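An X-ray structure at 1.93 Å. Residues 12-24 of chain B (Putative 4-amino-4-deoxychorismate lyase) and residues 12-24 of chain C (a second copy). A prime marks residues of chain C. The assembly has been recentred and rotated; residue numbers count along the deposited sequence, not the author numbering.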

# COMPACT_ATOMS: atom_id res chain seq x y z
N ALA B 12 31.67 -24.38 1.28
CA ALA B 12 32.17 -23.06 1.71
C ALA B 12 31.09 -22.11 2.25
O ALA B 12 30.99 -21.88 3.48
CB ALA B 12 33.00 -22.41 0.60
N LEU B 13 30.29 -21.55 1.35
CA LEU B 13 29.26 -20.59 1.73
C LEU B 13 27.86 -21.21 1.69
O LEU B 13 27.56 -22.01 0.80
CB LEU B 13 29.38 -19.31 0.89
CG LEU B 13 30.54 -18.39 1.30
CD1 LEU B 13 30.80 -17.27 0.28
CD2 LEU B 13 30.36 -17.78 2.71
N PRO B 14 27.01 -20.87 2.68
CA PRO B 14 25.67 -21.45 2.74
C PRO B 14 24.77 -20.93 1.61
O PRO B 14 24.98 -19.80 1.14
CB PRO B 14 25.14 -20.98 4.10
CG PRO B 14 26.32 -20.44 4.84
CD PRO B 14 27.28 -19.96 3.80
N GLU B 15 23.81 -21.77 1.19
CA GLU B 15 22.85 -21.48 0.10
C GLU B 15 22.23 -20.09 0.19
O GLU B 15 22.25 -19.34 -0.77
CB GLU B 15 21.73 -22.54 0.04
CG GLU B 15 20.63 -22.28 -1.02
CD GLU B 15 19.53 -23.34 -1.08
OE1 GLU B 15 19.84 -24.56 -1.16
OE2 GLU B 15 18.33 -22.96 -1.08
N ALA B 16 21.64 -19.77 1.34
CA ALA B 16 20.93 -18.48 1.50
C ALA B 16 21.86 -17.28 1.21
O ALA B 16 21.50 -16.38 0.44
CB ALA B 16 20.32 -18.36 2.87
N PHE B 17 23.08 -17.33 1.77
CA PHE B 17 24.05 -16.25 1.54
C PHE B 17 24.42 -16.19 0.05
O PHE B 17 24.48 -15.10 -0.54
CB PHE B 17 25.31 -16.43 2.40
CG PHE B 17 26.29 -15.30 2.28
CD1 PHE B 17 26.13 -14.15 3.03
CD2 PHE B 17 27.37 -15.38 1.41
CE1 PHE B 17 27.03 -13.09 2.91
CE2 PHE B 17 28.26 -14.33 1.26
CZ PHE B 17 28.09 -13.18 2.02
N LEU B 18 24.62 -17.37 -0.53
CA LEU B 18 25.17 -17.50 -1.88
C LEU B 18 24.15 -17.17 -3.00
O LEU B 18 24.50 -16.54 -4.00
CB LEU B 18 25.69 -18.93 -2.06
CG LEU B 18 26.13 -19.48 -3.42
CD1 LEU B 18 27.41 -18.83 -3.89
CD2 LEU B 18 26.34 -20.98 -3.35
N TYR B 19 22.92 -17.61 -2.82
CA TYR B 19 21.93 -17.60 -3.90
C TYR B 19 20.83 -16.58 -3.66
O TYR B 19 20.11 -16.25 -4.59
CB TYR B 19 21.24 -18.97 -4.02
CG TYR B 19 22.09 -20.09 -4.59
CD1 TYR B 19 22.89 -19.89 -5.71
CD2 TYR B 19 22.05 -21.36 -4.03
CE1 TYR B 19 23.66 -20.93 -6.24
CE2 TYR B 19 22.81 -22.40 -4.56
CZ TYR B 19 23.62 -22.18 -5.65
OH TYR B 19 24.37 -23.19 -6.19
N HIS B 20 20.66 -16.14 -2.42
CA HIS B 20 19.45 -15.37 -2.08
C HIS B 20 19.73 -13.94 -1.61
O HIS B 20 18.80 -13.22 -1.27
CB HIS B 20 18.62 -16.12 -1.05
CG HIS B 20 18.08 -17.42 -1.56
ND1 HIS B 20 17.61 -18.41 -0.73
CD2 HIS B 20 17.93 -17.88 -2.82
CE1 HIS B 20 17.21 -19.43 -1.46
NE2 HIS B 20 17.40 -19.14 -2.73
N GLY B 21 21.00 -13.53 -1.67
CA GLY B 21 21.41 -12.21 -1.19
C GLY B 21 21.04 -12.03 0.27
O GLY B 21 20.87 -10.92 0.72
N ALA B 22 20.91 -13.15 1.01
CA ALA B 22 20.47 -13.13 2.40
C ALA B 22 21.60 -12.70 3.33
O ALA B 22 22.19 -13.54 4.02
CB ALA B 22 19.92 -14.51 2.84
N SER B 23 21.89 -11.39 3.34
CA SER B 23 22.92 -10.79 4.17
C SER B 23 22.58 -9.36 4.48
O SER B 23 21.74 -8.73 3.80
CB SER B 23 24.32 -10.84 3.51
OG SER B 23 24.34 -10.19 2.23
N VAL B 24 23.22 -8.83 5.52
CA VAL B 24 23.23 -7.38 5.79
C VAL B 24 24.71 -7.00 5.85
O VAL B 24 25.57 -7.86 6.07
CB VAL B 24 22.51 -6.98 7.10
CG1 VAL B 24 20.99 -7.10 6.96
CG2 VAL B 24 23.01 -7.84 8.32
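Chain C (12-24) ALPEAFLYHGASV

The two copies meet through a near-symmetric contact in which apolar side chains pack directly and ordered waters join the backbones, with no direct hydrogen bond between the stretches.

From Leu13′ onward the backbone of chain C closely follows that of chain B; Ala12′ differs. Pro14′ is at the N-cap position, residues 15-19 form a short helix, and the chain then leaves it through His20′ and Gly21′. Gly21′ has phi/psi of 64/28, close to the 58/25 of Gly21. The helix of chain C runs at 126° to that of chain B, N to C, so the two are closer to antiparallel than to parallel. Their axes approach to 8.2 Å.

The backbones come close at two points. Leu18′ CA lies 5.6 Å from Leu18 CA, and Gly21′ CA lies 4.2 Å from Gly21 CA. An ideal CB on Gly21′ would point toward chain B, 3.5 Å from Gly21 CA, so there is little spare room here; the positive phi by itself also favours glycine.

Leu18′ is the most covered residue of the contact. Its CD1 lies 3.6 Å from Leu13 CD1, 3.7 Å from Phe17 CE2 and 3.9 Å from Leu18 CD1. The reciprocal set is centred on Leu18 CD1, 3.4 Å from Leu13′ CD1 and 3.6 Å from Phe17′ CE2. The aromatic residues also pair. Phe17′ CZ approaches the edge of the Tyr19 ring, 4.2 Å from Tyr19 CD1, and Tyr19′ CD1 lies 4.3 Å from Phe17 CZ.

Water fills the gaps between polar groups. Water 1 donates to Phe17 O (3.0 Å) and Leu18′ O (2.9 Å) and accepts from Ser23 OG (2.9 Å). Water 5 donates to Ser23 OG (2.8 Å) and Tyr19′ O (2.7 Å). On the reciprocal side, water 4 donates to Tyr19 O (2.9 Å) and hydrogen-bonds Ser23′ OG (2.9 Å).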

# COMPACT_ATOMS: atom_id res chain seq x y z
N ALA C 12 36.08 -17.45 -4.61
CA ALA C 12 35.91 -18.27 -5.82
C ALA C 12 34.89 -17.60 -6.76
O ALA C 12 34.90 -17.79 -7.98
CB ALA C 12 35.48 -19.70 -5.46
N LEU C 13 34.01 -16.80 -6.17
CA LEU C 13 32.95 -16.17 -6.95
C LEU C 13 33.14 -14.65 -7.02
O LEU C 13 33.77 -14.07 -6.13
CB LEU C 13 31.59 -16.54 -6.37
CG LEU C 13 31.19 -18.01 -6.57
CD1 LEU C 13 30.40 -18.51 -5.39
CD2 LEU C 13 30.43 -18.24 -7.86
N PRO C 14 32.63 -14.01 -8.10
CA PRO C 14 32.78 -12.58 -8.12
C PRO C 14 31.91 -11.96 -7.05
O PRO C 14 30.83 -12.47 -6.71
CB PRO C 14 32.27 -12.18 -9.51
CG PRO C 14 32.17 -13.45 -10.27
CD PRO C 14 31.87 -14.48 -9.27
N GLU C 15 32.41 -10.85 -6.52
CA GLU C 15 31.72 -10.06 -5.53
C GLU C 15 30.23 -9.76 -5.83
O GLU C 15 29.38 -9.92 -4.95
CB GLU C 15 32.49 -8.77 -5.38
CG GLU C 15 32.11 -7.94 -4.24
CD GLU C 15 33.09 -6.82 -4.05
OE1 GLU C 15 34.30 -7.13 -3.90
OE2 GLU C 15 32.64 -5.64 -4.04
N ALA C 16 29.92 -9.33 -7.05
CA ALA C 16 28.52 -9.01 -7.42
C ALA C 16 27.56 -10.18 -7.19
O ALA C 16 26.41 -9.98 -6.74
CB ALA C 16 28.43 -8.55 -8.88
N PHE C 17 28.01 -11.38 -7.54
CA PHE C 17 27.18 -12.59 -7.43
C PHE C 17 26.87 -12.82 -5.96
O PHE C 17 25.72 -13.12 -5.59
CB PHE C 17 27.90 -13.81 -8.02
CG PHE C 17 27.06 -15.08 -8.00
CD1 PHE C 17 26.29 -15.43 -9.08
CD2 PHE C 17 27.04 -15.91 -6.87
CE1 PHE C 17 25.50 -16.62 -9.08
CE2 PHE C 17 26.25 -17.08 -6.85
CZ PHE C 17 25.48 -17.43 -7.97
N LEU C 18 27.90 -12.63 -5.14
CA LEU C 18 27.88 -12.99 -3.73
C LEU C 18 27.29 -11.89 -2.86
O LEU C 18 26.40 -12.13 -2.03
CB LEU C 18 29.34 -13.25 -3.29
CG LEU C 18 29.71 -14.27 -2.21
CD1 LEU C 18 28.81 -15.54 -2.23
CD2 LEU C 18 31.16 -14.69 -2.41
N TYR C 19 27.78 -10.67 -3.04
CA TYR C 19 27.38 -9.62 -2.13
C TYR C 19 26.04 -8.97 -2.49
O TYR C 19 25.39 -8.39 -1.64
CB TYR C 19 28.47 -8.57 -1.98
CG TYR C 19 29.75 -9.05 -1.28
CD1 TYR C 19 29.84 -10.31 -0.68
CD2 TYR C 19 30.84 -8.23 -1.21
CE1 TYR C 19 31.04 -10.73 -0.06
CE2 TYR C 19 32.01 -8.62 -0.60
CZ TYR C 19 32.11 -9.86 -0.03
OH TYR C 19 33.31 -10.20 0.57
N HIS C 20 25.66 -9.08 -3.75
CA HIS C 20 24.56 -8.26 -4.28
C HIS C 20 23.40 -9.06 -4.85
O HIS C 20 22.46 -8.49 -5.41
CB HIS C 20 25.12 -7.36 -5.37
CG HIS C 20 26.08 -6.34 -4.87
ND1 HIS C 20 26.92 -5.63 -5.71
CD2 HIS C 20 26.36 -5.91 -3.62
CE1 HIS C 20 27.66 -4.81 -4.99
NE2 HIS C 20 27.35 -4.96 -3.72
N GLY C 21 23.48 -10.39 -4.72
CA GLY C 21 22.42 -11.26 -5.18
C GLY C 21 22.27 -11.14 -6.69
O GLY C 21 21.19 -11.30 -7.21
N ALA C 22 23.36 -10.80 -7.38
CA ALA C 22 23.33 -10.50 -8.82
C ALA C 22 23.36 -11.77 -9.66
O ALA C 22 24.42 -12.13 -10.23
CB ALA C 22 24.51 -9.58 -9.20
N SER C 23 22.20 -12.42 -9.77
CA SER C 23 22.04 -13.69 -10.49
C SER C 23 20.58 -13.90 -10.85
O SER C 23 19.69 -13.32 -10.21
CB SER C 23 22.53 -14.87 -9.61
OG SER C 23 21.85 -14.92 -8.36
N VAL C 24 20.36 -14.74 -11.86
CA VAL C 24 19.05 -15.31 -12.15
C VAL C 24 19.20 -16.84 -12.01
O VAL C 24 20.31 -17.40 -12.13
CB VAL C 24 18.50 -14.86 -13.55
CG1 VAL C 24 18.24 -13.35 -13.53
CG2 VAL C 24 19.47 -15.22 -14.68
O HOH W 1 24.58 -12.19 0.17
O HOH W 2 23.68 -13.67 -3.00
O HOH W 3 23.40 -14.60 -6.17
O HOH W 4 20.23 -17.11 -7.32
O HOH W 5 26.06 -8.40 0.95